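Local coordinates for protein TarM (Staphylococcus aureus subsp. aureus 21178, PDB 4X7R) that adopts the two-domain GT-B fold of the group 1 glycosyltransferases and binds uridine-5'-diphosphate in the cleft between the domains, at residues K55-M60 with Y382-Q387; F23-E28 with S303-I308; E10-K15 with D42-Y47; K351-G356 with F378-T383. The protein carries 1 engineered substitution. All coordinates share one frame; numbering follows the deposited sequence.

Interaction 1. Residues K55-M60 with Y382-Q387; sequences KKQGKM and YTTTPQ. With UDP (uridine-5'-diphosphate), chain E.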
# COMPACT_ATOMS: atom_id res chain seq x y z
N LYS A 55 -1.76 14.43 -0.90
CA LYS A 55 -1.15 15.59 -1.57
C LYS A 55 -0.71 16.65 -0.56
O LYS A 55 0.40 17.18 -0.70
CB LYS A 55 -2.06 16.16 -2.66
CG LYS A 55 -2.19 15.21 -3.83
CD LYS A 55 -2.88 15.81 -5.03
CE LYS A 55 -2.96 14.73 -6.08
NZ LYS A 55 -3.28 15.27 -7.42
N LYS A 56 -1.54 16.93 0.47
CA LYS A 56 -1.26 17.89 1.54
C LYS A 56 0.00 17.49 2.30
O LYS A 56 0.84 18.35 2.59
CB LYS A 56 -2.47 18.02 2.48
CG LYS A 56 -2.28 18.99 3.64
CD LYS A 56 -3.60 19.61 4.11
CE LYS A 56 -3.61 21.13 4.16
NZ LYS A 56 -2.55 21.69 5.04
N GLN A 57 0.15 16.18 2.57
CA GLN A 57 1.31 15.59 3.27
C GLN A 57 2.60 15.64 2.43
O GLN A 57 3.69 15.40 2.96
CB GLN A 57 1.01 14.12 3.62
CG GLN A 57 0.03 13.91 4.78
CD GLN A 57 -0.44 12.48 4.91
OE1 GLN A 57 0.10 11.55 4.30
NE2 GLN A 57 -1.45 12.26 5.75
N GLY A 58 2.46 15.90 1.13
CA GLY A 58 3.58 15.92 0.19
C GLY A 58 4.04 14.53 -0.25
O GLY A 58 5.11 14.41 -0.86
N LYS A 59 3.25 13.46 0.06
CA LYS A 59 3.56 12.08 -0.34
C LYS A 59 3.28 11.94 -1.84
O LYS A 59 4.13 11.50 -2.61
CB LYS A 59 2.71 11.05 0.42
CG LYS A 59 3.12 10.87 1.88
CD LYS A 59 3.19 9.41 2.27
CE LYS A 59 3.96 9.27 3.57
NZ LYS A 59 4.10 7.85 3.98
N MET A 60 2.08 12.33 -2.23
CA MET A 60 1.64 12.28 -3.61
C MET A 60 1.86 13.65 -4.25
O MET A 60 1.38 14.65 -3.71
CB MET A 60 0.14 11.91 -3.63
CG MET A 60 -0.43 11.74 -5.01
SD MET A 60 -2.07 11.04 -4.82
CE MET A 60 -2.50 10.72 -6.49
N TYR A 382 2.62 5.48 13.21
CA TYR A 382 2.94 5.86 11.84
C TYR A 382 3.44 7.29 11.74
O TYR A 382 2.91 8.18 12.42
CB TYR A 382 1.74 5.64 10.90
CG TYR A 382 2.10 5.73 9.43
CD1 TYR A 382 2.50 4.60 8.72
CD2 TYR A 382 2.05 6.94 8.75
CE1 TYR A 382 2.84 4.68 7.37
CE2 TYR A 382 2.39 7.03 7.40
CZ TYR A 382 2.79 5.90 6.72
OH TYR A 382 3.13 5.99 5.39
N THR A 383 4.44 7.52 10.88
CA THR A 383 4.97 8.86 10.64
C THR A 383 4.74 9.29 9.18
O THR A 383 5.09 8.54 8.26
CB THR A 383 6.40 9.01 11.15
OG1 THR A 383 6.79 10.38 10.99
CG2 THR A 383 7.42 8.08 10.45
N THR A 384 4.14 10.48 8.99
CA THR A 384 3.89 11.08 7.67
C THR A 384 5.10 11.92 7.29
O THR A 384 5.20 12.36 6.14
CB THR A 384 2.55 11.86 7.63
OG1 THR A 384 2.54 12.84 8.66
CG2 THR A 384 1.34 10.95 7.75
N THR A 385 6.03 12.12 8.27
CA THR A 385 7.29 12.86 8.12
C THR A 385 8.51 11.96 8.50
O THR A 385 9.18 12.25 9.49
CB THR A 385 7.28 14.15 8.98
OG1 THR A 385 7.12 13.79 10.35
CG2 THR A 385 6.22 15.15 8.56
N PRO A 386 8.81 10.85 7.75
CA PRO A 386 9.95 10.00 8.15
C PRO A 386 11.30 10.71 8.11
O PRO A 386 12.13 10.45 8.98
CB PRO A 386 9.88 8.81 7.18
CG PRO A 386 9.10 9.30 6.01
CD PRO A 386 8.13 10.31 6.55
N GLN A 387 11.48 11.66 7.16
CA GLN A 387 12.71 12.46 7.01
C GLN A 387 13.06 13.26 8.28
O GLN A 387 14.25 13.39 8.60
CB GLN A 387 12.59 13.44 5.83
CG GLN A 387 12.53 12.79 4.46
CD GLN A 387 12.21 13.79 3.35
OE1 GLN A 387 12.40 15.02 3.48
NE2 GLN A 387 11.74 13.28 2.22
N1 UDP E . 6.90 4.75 5.84
C2 UDP E . 6.51 5.99 6.31
N3 UDP E . 6.11 6.02 7.63
C4 UDP E . 6.05 4.96 8.50
C5 UDP E . 6.41 3.69 7.93
C6 UDP E . 6.82 3.62 6.65
O2 UDP E . 6.51 7.00 5.62
O4 UDP E . 5.71 5.16 9.68
C1' UDP E . 7.51 4.71 4.49
C2' UDP E . 9.03 4.84 4.50
O2' UDP E . 9.42 6.20 4.51
C3' UDP E . 9.39 4.16 3.17
C4' UDP E . 8.33 3.08 3.04
O4' UDP E . 7.23 3.46 3.89
O3' UDP E . 9.46 5.01 2.03
C5' UDP E . 8.80 1.69 3.40
O5' UDP E . 9.63 1.24 2.30
PA UDP E . 10.46 -0.13 2.26
O1A UDP E . 10.92 -0.37 0.88
O2A UDP E . 11.66 -0.01 3.23
O3A UDP E . 9.52 -1.29 2.74
PB UDP E . 8.06 -1.75 2.29
O1B UDP E . 7.89 -1.57 0.80
O2B UDP E . 6.99 -0.94 3.02
O3B UDP E . 7.90 -3.23 2.60
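Q57 lays its terminal amide across T384, the two side chains crossing at about a right angle. The chain of Q57 is extended beyond CG, and its NE2 comes within 3.7 Å of the methyl CG2 of T384, a contact of amide against methyl; OE1 is buried here without a hydrogen-bond partner in the model. At G58 the chain leaves the helix with positive phi in a Schellman motif, G58 N bonding back to K55 O at 3.0 Å. After this turn the K59 side chain reaches across to 382-387. A bend at chi2 (-135°) sets its CD, beyond which the chain is extended and meets Y382 tip to tip. K59 NZ lies near the plane of the tyrosine ring, at its edge, and donates a short bond of 2.5 Å to Y382 OH. The same ammonium donates to O2 of UDP at 3.0 Å, joining tyrosine and uracil through one polar group. Uracil N3 sits 3.4 Å above one face of the Y382 ring, offset toward the rim. The backbone of T383 reads the base edge twice: T383 N donates to UDP O4 at 2.9 Å, nearly straight at 172°, and UDP N3 donates to T383 O at 2.8 Å. P386 CG adds a contact to the ribose at O2', 3.5 Å away. Y382 OH is also hydrogen-bonded to the carbonyl of K15. M60 turns back onto I51 and L54 of helix 47-56, while across the cleft T383 and, at the start of helix 386-391, P386 pack on I324 of strand 320-324.

Interaction 2. Residues F23-E28 with S303-I308; sequences FNRSKE and SNFVKI. With 3YW ((2S)-2,3-dihydroxypropyl 2-acetamido-2-deoxy-alpha-D-glucopyranoside), chain F.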
# COMPACT_ATOMS: atom_id res chain seq x y z
N PHE A 23 4.55 7.00 -6.15
CA PHE A 23 4.43 8.46 -5.99
C PHE A 23 5.71 9.20 -6.44
O PHE A 23 5.63 10.26 -7.09
CB PHE A 23 4.14 8.82 -4.51
CG PHE A 23 2.79 8.43 -3.95
CD1 PHE A 23 1.65 8.45 -4.75
CD2 PHE A 23 2.65 8.08 -2.60
CE1 PHE A 23 0.40 8.10 -4.22
CE2 PHE A 23 1.40 7.73 -2.08
CZ PHE A 23 0.29 7.75 -2.89
N ASN A 24 6.89 8.65 -6.07
CA ASN A 24 8.16 9.25 -6.44
C ASN A 24 8.42 9.02 -7.93
O ASN A 24 8.91 9.94 -8.58
CB ASN A 24 9.32 8.73 -5.57
CG ASN A 24 10.55 9.59 -5.74
OD1 ASN A 24 10.46 10.81 -5.72
ND2 ASN A 24 11.71 8.98 -5.91
N ARG A 25 8.06 7.84 -8.46
CA ARG A 25 8.20 7.54 -9.89
C ARG A 25 7.34 8.49 -10.71
O ARG A 25 7.75 8.93 -11.77
CB ARG A 25 7.79 6.08 -10.20
CG ARG A 25 8.35 5.60 -11.55
CD ARG A 25 7.77 4.29 -12.05
NE ARG A 25 7.92 3.22 -11.06
CZ ARG A 25 6.96 2.34 -10.77
NH1 ARG A 25 5.79 2.41 -11.38
NH2 ARG A 25 7.17 1.41 -9.86
N SER A 26 6.11 8.78 -10.22
CA SER A 26 5.21 9.70 -10.93
C SER A 26 5.84 11.08 -11.00
O SER A 26 5.87 11.69 -12.07
CB SER A 26 3.86 9.77 -10.23
OG SER A 26 3.07 10.72 -10.92
N LYS A 27 6.38 11.55 -9.86
CA LYS A 27 7.06 12.86 -9.81
C LYS A 27 8.21 12.92 -10.84
O LYS A 27 8.33 13.89 -11.57
CB LYS A 27 7.59 13.15 -8.40
CG LYS A 27 8.32 14.50 -8.33
CD LYS A 27 9.31 14.59 -7.21
CE LYS A 27 10.73 14.55 -7.72
NZ LYS A 27 11.59 13.68 -6.85
N GLU A 28 9.02 11.85 -10.92
CA GLU A 28 10.16 11.80 -11.86
C GLU A 28 9.73 11.78 -13.33
O GLU A 28 10.32 12.51 -14.12
CB GLU A 28 11.12 10.65 -11.52
CG GLU A 28 11.85 10.86 -10.19
CD GLU A 28 12.70 12.12 -10.05
OE1 GLU A 28 13.01 12.78 -11.07
OE2 GLU A 28 13.06 12.45 -8.89
N SER A 303 16.34 0.06 -10.61
CA SER A 303 16.21 0.48 -9.21
C SER A 303 15.00 1.41 -9.05
O SER A 303 14.64 2.12 -9.99
CB SER A 303 17.44 1.30 -8.79
OG SER A 303 17.27 1.92 -7.53
N ASN A 304 14.46 1.49 -7.82
CA ASN A 304 13.46 2.51 -7.51
C ASN A 304 14.18 3.84 -7.65
O ASN A 304 15.39 3.92 -7.36
CB ASN A 304 13.03 2.43 -6.04
CG ASN A 304 12.01 1.39 -5.75
OD1 ASN A 304 11.00 1.30 -6.43
ND2 ASN A 304 12.29 0.55 -4.75
N PHE A 305 13.44 4.90 -8.03
CA PHE A 305 14.00 6.24 -8.06
C PHE A 305 14.28 6.62 -6.60
O PHE A 305 13.56 6.18 -5.70
CB PHE A 305 13.02 7.24 -8.65
CG PHE A 305 12.98 7.32 -10.16
CD1 PHE A 305 13.99 7.97 -10.87
CD2 PHE A 305 11.92 6.77 -10.87
CE1 PHE A 305 13.92 8.10 -12.27
CE2 PHE A 305 11.85 6.89 -12.27
CZ PHE A 305 12.85 7.57 -12.95
N VAL A 306 15.30 7.43 -6.37
CA VAL A 306 15.67 7.86 -5.04
C VAL A 306 15.56 9.39 -4.91
O VAL A 306 15.96 10.13 -5.82
CB VAL A 306 17.06 7.28 -4.60
CG1 VAL A 306 18.23 7.99 -5.27
CG2 VAL A 306 17.23 7.36 -3.11
N LYS A 307 14.95 9.85 -3.82
CA LYS A 307 14.77 11.28 -3.58
C LYS A 307 15.87 11.75 -2.67
O LYS A 307 15.87 11.44 -1.48
CB LYS A 307 13.38 11.57 -2.99
CG LYS A 307 13.03 13.06 -2.95
CD LYS A 307 11.76 13.34 -2.12
CE LYS A 307 10.42 13.25 -2.84
NZ LYS A 307 10.26 14.32 -3.87
N ILE A 308 16.84 12.46 -3.24
CA ILE A 308 17.96 13.00 -2.49
C ILE A 308 17.65 14.44 -2.13
O ILE A 308 17.74 15.35 -2.96
CB ILE A 308 19.35 12.79 -3.15
CG1 ILE A 308 19.66 11.29 -3.29
CG2 ILE A 308 20.46 13.48 -2.31
CD1 ILE A 308 20.38 10.91 -4.54
O3A 3YW F . 3.69 -6.52 -1.40
C4A 3YW F . 5.78 -3.41 -1.42
C5A 3YW F . 5.17 -4.70 -0.91
O5 3YW F . 8.41 -2.35 -2.61
C6A 3YW F . 4.30 -5.36 -1.95
C5 3YW F . 9.40 -1.39 -2.20
C6 3YW F . 9.43 -0.33 -3.28
C4 3YW F . 10.72 -2.12 -1.99
O6 3YW F . 9.75 -0.87 -4.55
C3 3YW F . 10.56 -3.06 -0.80
O4 3YW F . 11.76 -1.18 -1.70
O3 3YW F . 11.75 -3.80 -0.54
O7 3YW F . 9.66 -6.66 -0.24
C7 3YW F . 9.23 -5.87 0.60
C8 3YW F . 8.94 -6.28 2.01
N2 3YW F . 9.00 -4.59 0.30
C2 3YW F . 9.36 -3.99 -0.97
C1 3YW F . 8.13 -3.37 -1.66
O1 3YW F . 7.04 -3.09 -0.82
O2 3YW F . 4.40 -4.41 0.26
O HOH W 1 13.62 10.65 -7.03
O HOH W 2 11.20 5.77 -4.97
O HOH W 3 10.00 0.90 -8.80
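The F305 ring lies under E28 and beside R25 of helix 17-31. E28 CB stands 3.7 Å above the centroid of the F305 ring, only 5° off its normal, a CH-pi contact. R25 has its CG anti to the backbone N (chi1 -161°), which brings that methylene to the ring edge, 3.8 Å from F305 CE2. The guanidinium forms a salt bridge with D226, and NH2 reaches N304 OD1 through a water in the guanidinium plane. N24 turns its amide nearly perpendicular to the F305 ring, and ND2 donates to a water that also bonds E28 OE2. K27 curls back through bends at chi3 and chi4 to bridge E28, its NZ 2.8 Å from OE2 and above the carboxylate plane. The nearby K307 is poorly ordered, so its approach to K27 is doubtful. Just before F305, N304 ND2 makes a weak bond of 2.9 Å to O6 of 3YW. The loop 303-308 leads from the last strand of one parallel sheet toward the first of the other, as in the interdomain linker of a GT-B fold.

Interaction 3. Residues E10-K15 with D42-Y47; sequences ELDVNK and DYKGNY. With SGN (2-deoxy-6-O-sulfo-2-(sulfoamino)-alpha-D-glucopyranose), chain C.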
# COMPACT_ATOMS: atom_id res chain seq x y z
N GLU A 10 -5.12 -0.14 -4.50
CA GLU A 10 -5.66 1.08 -3.88
C GLU A 10 -4.56 2.02 -3.47
O GLU A 10 -3.38 1.64 -3.44
CB GLU A 10 -6.42 0.70 -2.59
CG GLU A 10 -5.51 0.27 -1.43
CD GLU A 10 -6.19 0.08 -0.08
OE1 GLU A 10 -6.93 0.99 0.37
OE2 GLU A 10 -5.90 -0.94 0.56
N LEU A 11 -4.96 3.24 -3.10
CA LEU A 11 -4.12 4.28 -2.51
C LEU A 11 -4.75 4.62 -1.17
O LEU A 11 -5.97 4.68 -1.06
CB LEU A 11 -4.03 5.56 -3.36
CG LEU A 11 -3.23 5.50 -4.67
CD1 LEU A 11 -3.21 6.85 -5.33
CD2 LEU A 11 -1.78 4.99 -4.44
N ASP A 12 -3.92 4.80 -0.15
CA ASP A 12 -4.33 5.19 1.18
C ASP A 12 -3.20 5.93 1.89
O ASP A 12 -2.06 5.91 1.42
CB ASP A 12 -4.86 3.99 2.02
CG ASP A 12 -6.03 4.41 2.91
OD1 ASP A 12 -6.22 5.63 3.12
OD2 ASP A 12 -6.76 3.52 3.39
N VAL A 13 -3.52 6.58 3.02
CA VAL A 13 -2.62 7.43 3.82
C VAL A 13 -1.58 6.75 4.72
O VAL A 13 -0.64 7.43 5.16
CB VAL A 13 -3.38 8.55 4.59
CG1 VAL A 13 -4.08 9.50 3.63
CG2 VAL A 13 -4.36 7.96 5.60
N ASN A 14 -1.75 5.50 5.11
CA ASN A 14 -0.67 5.02 6.00
C ASN A 14 0.04 3.80 5.41
O ASN A 14 0.16 2.77 6.07
CB ASN A 14 -1.17 4.83 7.46
CG ASN A 14 -1.31 6.09 8.35
OD1 ASN A 14 -1.61 5.97 9.54
ND2 ASN A 14 -1.10 7.30 7.82
N LYS A 15 0.49 3.92 4.14
CA LYS A 15 1.12 2.82 3.39
C LYS A 15 2.66 2.80 3.41
O LYS A 15 3.30 3.73 3.91
CB LYS A 15 0.55 2.75 1.95
CG LYS A 15 -0.96 2.51 1.85
CD LYS A 15 -1.33 1.04 2.06
CE LYS A 15 -2.79 0.83 2.35
NZ LYS A 15 -3.15 1.29 3.72
N ASP A 42 -10.06 -0.50 -6.15
CA ASP A 42 -10.91 -0.71 -4.99
C ASP A 42 -12.05 0.33 -4.94
O ASP A 42 -12.03 1.35 -5.64
CB ASP A 42 -10.07 -0.59 -3.69
CG ASP A 42 -9.56 0.82 -3.47
OD1 ASP A 42 -9.09 1.44 -4.45
OD2 ASP A 42 -9.60 1.29 -2.32
N TYR A 43 -12.96 0.09 -4.01
CA TYR A 43 -14.09 0.95 -3.75
C TYR A 43 -13.87 1.65 -2.42
O TYR A 43 -13.67 0.99 -1.40
CB TYR A 43 -15.41 0.13 -3.72
CG TYR A 43 -16.58 1.03 -3.38
CD1 TYR A 43 -17.11 1.90 -4.33
CD2 TYR A 43 -17.07 1.10 -2.07
CE1 TYR A 43 -18.16 2.77 -4.00
CE2 TYR A 43 -18.09 1.98 -1.73
CZ TYR A 43 -18.64 2.80 -2.70
OH TYR A 43 -19.62 3.69 -2.35
N LYS A 44 -13.95 2.96 -2.42
CA LYS A 44 -13.94 3.77 -1.20
C LYS A 44 -15.06 4.78 -1.38
O LYS A 44 -15.27 5.26 -2.49
CB LYS A 44 -12.61 4.52 -1.00
CG LYS A 44 -11.48 3.65 -0.47
CD LYS A 44 -10.30 4.51 0.01
CE LYS A 44 -9.17 3.65 0.57
NZ LYS A 44 -8.37 3.01 -0.51
N GLY A 45 -15.78 5.05 -0.30
CA GLY A 45 -16.83 6.05 -0.28
C GLY A 45 -16.26 7.46 -0.20
O GLY A 45 -16.91 8.41 -0.64
N ASN A 46 -15.01 7.63 0.33
CA ASN A 46 -14.33 8.92 0.53
C ASN A 46 -12.94 9.04 -0.17
O ASN A 46 -11.99 9.54 0.45
CB ASN A 46 -14.18 9.17 2.04
CG ASN A 46 -13.18 8.26 2.75
OD1 ASN A 46 -12.83 7.17 2.29
ND2 ASN A 46 -12.66 8.71 3.88
N TYR A 47 -12.82 8.63 -1.44
CA TYR A 47 -11.54 8.71 -2.15
C TYR A 47 -10.97 10.13 -2.30
O TYR A 47 -9.76 10.33 -2.18
CB TYR A 47 -11.57 7.99 -3.50
CG TYR A 47 -10.62 6.83 -3.55
CD1 TYR A 47 -9.30 6.96 -3.13
CD2 TYR A 47 -11.03 5.59 -4.05
CE1 TYR A 47 -8.42 5.87 -3.16
CE2 TYR A 47 -10.15 4.51 -4.11
CZ TYR A 47 -8.85 4.66 -3.67
OH TYR A 47 -7.99 3.59 -3.68
C1 SGN C . 0.05 -5.70 0.43
C2 SGN C . 0.56 -5.80 1.90
C3 SGN C . 0.17 -4.55 2.74
C4 SGN C . 0.50 -3.23 1.99
C5 SGN C . -0.01 -3.27 0.53
C6 SGN C . 0.38 -2.01 -0.23
N2 SGN C . 0.05 -7.03 2.53
O3 SGN C . 0.88 -4.54 3.99
O4 SGN C . -0.09 -2.11 2.68
O5 SGN C . 0.50 -4.46 -0.18
O6 SGN C . 1.80 -1.89 -0.20
S1 SGN C . 1.28 -8.25 2.64
O1S SGN C . 2.38 -7.77 3.59
O2S SGN C . 1.88 -8.54 1.25
O3S SGN C . 0.61 -9.51 3.19
S2 SGN C . 2.47 -0.66 0.39
O4S SGN C . 3.97 -0.98 0.49
O5S SGN C . 1.93 -0.30 1.77
O6S SGN C . 2.20 0.49 -0.59
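K44 reaches from the loop after strand 36-40 to E10 and L11, in the loop after the adjacent strand 3-7, joining two strand-to-helix connections of the Rossmann-like N-terminal half of the GT-B fold. Its chain runs over the Y47 ring. K44 CB lies 3.6 Å from Y47 CD2. K44 CG passes 3.5 Å from D42 OD2. K44 CD stands 3.8 Å above the centre of the Y47 ring. CE comes near both E10 OE1 and D12 OD2. A turn at chi4 (77°) then sets NZ among its acceptors. It forms a salt bridge of 2.6 Å with E10 OE1, on the anti lone pair, and another of 2.8 Å with D42 OD2, met on the syn side. It also donates to L11 O at 3.0 Å, from above the carbonyl plane, and Y47 OH is a weak fourth partner. One lysine thus holds two carboxylates that would otherwise probably repel each other, in a salt-bridge network. Further along the first loop, K15 packs its CB and CD against the bound SGN. Beneath the lysine, Y47 OH receives L11 N at 3.1 Å in a nearly straight bond (170°), and donates to the syn lone pair of D42 OD1 at 2.5 Å.

Interaction 4. Residues K351-G356 with F378-T383; sequences KFHIYG and FLKGYT. With UDP (uridine-5'-diphosphate), chain E.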
# COMPACT_ATOMS: atom_id res chain seq x y z
N LYS A 351 18.18 4.14 23.18
CA LYS A 351 16.75 4.17 22.89
C LYS A 351 16.46 3.58 21.51
O LYS A 351 17.25 3.78 20.57
CB LYS A 351 16.22 5.61 22.96
CG LYS A 351 16.11 6.21 24.37
CD LYS A 351 15.50 7.63 24.35
CE LYS A 351 14.00 7.69 24.12
NZ LYS A 351 13.53 9.05 23.73
N PHE A 352 15.32 2.89 21.37
CA PHE A 352 14.87 2.31 20.11
C PHE A 352 13.51 2.91 19.78
O PHE A 352 12.55 2.73 20.54
CB PHE A 352 14.83 0.77 20.16
CG PHE A 352 16.19 0.09 20.17
CD1 PHE A 352 16.96 0.05 21.33
CD2 PHE A 352 16.68 -0.54 19.04
CE1 PHE A 352 18.21 -0.57 21.34
CE2 PHE A 352 17.93 -1.17 19.05
CZ PHE A 352 18.69 -1.17 20.20
N HIS A 353 13.45 3.68 18.67
CA HIS A 353 12.24 4.34 18.17
C HIS A 353 11.72 3.56 16.99
O HIS A 353 12.35 3.54 15.93
CB HIS A 353 12.54 5.79 17.76
CG HIS A 353 12.79 6.74 18.88
ND1 HIS A 353 12.72 8.11 18.69
CD2 HIS A 353 13.12 6.50 20.17
CE1 HIS A 353 13.01 8.65 19.86
NE2 HIS A 353 13.26 7.72 20.78
N ILE A 354 10.55 2.92 17.16
CA ILE A 354 9.95 2.10 16.12
C ILE A 354 8.68 2.77 15.59
O ILE A 354 7.69 2.88 16.32
CB ILE A 354 9.74 0.62 16.58
CG1 ILE A 354 11.03 0.03 17.21
CG2 ILE A 354 9.23 -0.25 15.42
CD1 ILE A 354 10.89 -1.33 17.86
N TYR A 355 8.72 3.22 14.33
CA TYR A 355 7.59 3.87 13.66
C TYR A 355 6.87 2.94 12.72
O TYR A 355 7.49 2.07 12.11
CB TYR A 355 8.06 5.12 12.89
CG TYR A 355 8.45 6.28 13.77
CD1 TYR A 355 9.75 6.40 14.27
CD2 TYR A 355 7.53 7.27 14.10
CE1 TYR A 355 10.12 7.48 15.07
CE2 TYR A 355 7.89 8.36 14.90
CZ TYR A 355 9.19 8.45 15.39
OH TYR A 355 9.56 9.51 16.16
N GLY A 356 5.56 3.17 12.59
CA GLY A 356 4.70 2.42 11.69
C GLY A 356 3.53 1.77 12.39
O GLY A 356 3.36 1.90 13.61
N PHE A 378 10.27 2.23 22.14
CA PHE A 378 9.03 2.99 22.00
C PHE A 378 8.34 2.86 20.64
O PHE A 378 8.88 3.28 19.62
CB PHE A 378 9.26 4.47 22.38
CG PHE A 378 9.90 4.66 23.73
CD1 PHE A 378 9.12 4.73 24.88
CD2 PHE A 378 11.28 4.76 23.86
CE1 PHE A 378 9.71 4.90 26.14
CE2 PHE A 378 11.87 4.91 25.12
CZ PHE A 378 11.08 4.99 26.25
N LEU A 379 7.12 2.30 20.66
CA LEU A 379 6.27 2.14 19.49
C LEU A 379 5.60 3.50 19.24
O LEU A 379 4.59 3.85 19.86
CB LEU A 379 5.24 1.02 19.73
CG LEU A 379 5.53 -0.37 19.14
CD1 LEU A 379 6.98 -0.82 19.36
CD2 LEU A 379 4.57 -1.40 19.69
N LYS A 380 6.25 4.31 18.38
CA LYS A 380 5.90 5.69 18.06
C LYS A 380 4.80 5.94 17.02
O LYS A 380 4.52 7.10 16.68
CB LYS A 380 7.17 6.53 17.81
CG LYS A 380 8.08 6.62 19.03
CD LYS A 380 9.07 7.76 18.95
CE LYS A 380 8.63 8.96 19.76
NZ LYS A 380 9.67 10.03 19.77
N GLY A 381 4.15 4.87 16.56
CA GLY A 381 3.09 4.96 15.56
C GLY A 381 3.56 5.36 14.17
O GLY A 381 4.76 5.57 13.96
N TYR A 382 2.62 5.48 13.21
CA TYR A 382 2.94 5.86 11.84
C TYR A 382 3.44 7.29 11.74
O TYR A 382 2.91 8.18 12.42
CB TYR A 382 1.74 5.64 10.90
CG TYR A 382 2.10 5.73 9.43
CD1 TYR A 382 2.50 4.60 8.72
CD2 TYR A 382 2.05 6.94 8.75
CE1 TYR A 382 2.84 4.68 7.37
CE2 TYR A 382 2.39 7.03 7.40
CZ TYR A 382 2.79 5.90 6.72
OH TYR A 382 3.13 5.99 5.39
N THR A 383 4.44 7.52 10.88
CA THR A 383 4.97 8.86 10.64
C THR A 383 4.74 9.29 9.18
O THR A 383 5.09 8.54 8.26
CB THR A 383 6.40 9.01 11.15
OG1 THR A 383 6.79 10.38 10.99
CG2 THR A 383 7.42 8.08 10.45
N1 UDP E . 6.90 4.75 5.84
C2 UDP E . 6.51 5.99 6.31
N3 UDP E . 6.11 6.02 7.63
C4 UDP E . 6.05 4.96 8.50
C5 UDP E . 6.41 3.69 7.93
C6 UDP E . 6.82 3.62 6.65
O2 UDP E . 6.51 7.00 5.62
O4 UDP E . 5.71 5.16 9.68
C1' UDP E . 7.51 4.71 4.49
C2' UDP E . 9.03 4.84 4.50
O2' UDP E . 9.42 6.20 4.51
C3' UDP E . 9.39 4.16 3.17
C4' UDP E . 8.33 3.08 3.04
O4' UDP E . 7.23 3.46 3.89
O3' UDP E . 9.46 5.01 2.03
C5' UDP E . 8.80 1.69 3.40
O5' UDP E . 9.63 1.24 2.30
PA UDP E . 10.46 -0.13 2.26
O1A UDP E . 10.92 -0.37 0.88
O2A UDP E . 11.66 -0.01 3.23
O3A UDP E . 9.52 -1.29 2.74
PB UDP E . 8.06 -1.75 2.29
O1B UDP E . 7.89 -1.57 0.80
O2B UDP E . 6.99 -0.94 3.02
O3B UDP E . 7.90 -3.23 2.60
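H353 pairs with F378 and I354 with L379 along two parallel strands whose short axes come within 4.7 Å and diverge by 33°. F378 N donates to F352 O at 2.8 Å, the donor nearly along the C=O axis; I354 N then donates to F378 O, and I354 O accepts K380 N at 2.9 Å. The regular pattern breaks at K380, whose psi is near zero; G381 follows with positive phi, and G356 N reaches G381 O at 2.9 Å from far above the carbonyl plane. On the face carrying H353 and Y355, K380 spreads over both rings. Its CB lies over the face of Y355, 3.7 Å from the ring centroid, with the two side chains side by side and pointing the same way. A bend at chi3 (101°) sets CE, while CD covers H353, 4.0 Å from the imidazole centroid; both are CH-pi contacts. H353 ND1 is buried without a partner in the model. The two strands are joined through helix 361-370 as a beta-alpha-beta crossover of the C-terminal Rossmann-like domain, strand 377-381 lying outermost in the sheet. L379 packs on that helix from the opposite face, where its CD1 also meets I354 CB at 4.2 Å. Toward the UDP pocket, Y355 CD2 rests 3.6 Å from T383 CB, and the methyl CG2 of T383 faces uracil O4.

In the fold
From the N terminus, interaction 3 closes first, bringing 42-47 back to 10-15 around helix 17-31 and strand 36-40. Segment 23-28, within that loop on helix 17-31, pairs with 303-308 far along the chain, so interaction 2 crosses interaction 3. Interaction 1 opens at 55-60, after interaction 3 has closed, and crosses interaction 2 by ending at 382-387. Interaction 4 is a short closure within interaction 1, both ending on Y382 and T383. Interaction 3 joins the loops after strands 3-7 and 36-40 of the first parallel sheet, interaction 4 pairs adjacent strands of the second, and interactions 1 and 2 span both halves; F23 of interaction 2 packs on both L11 and M60.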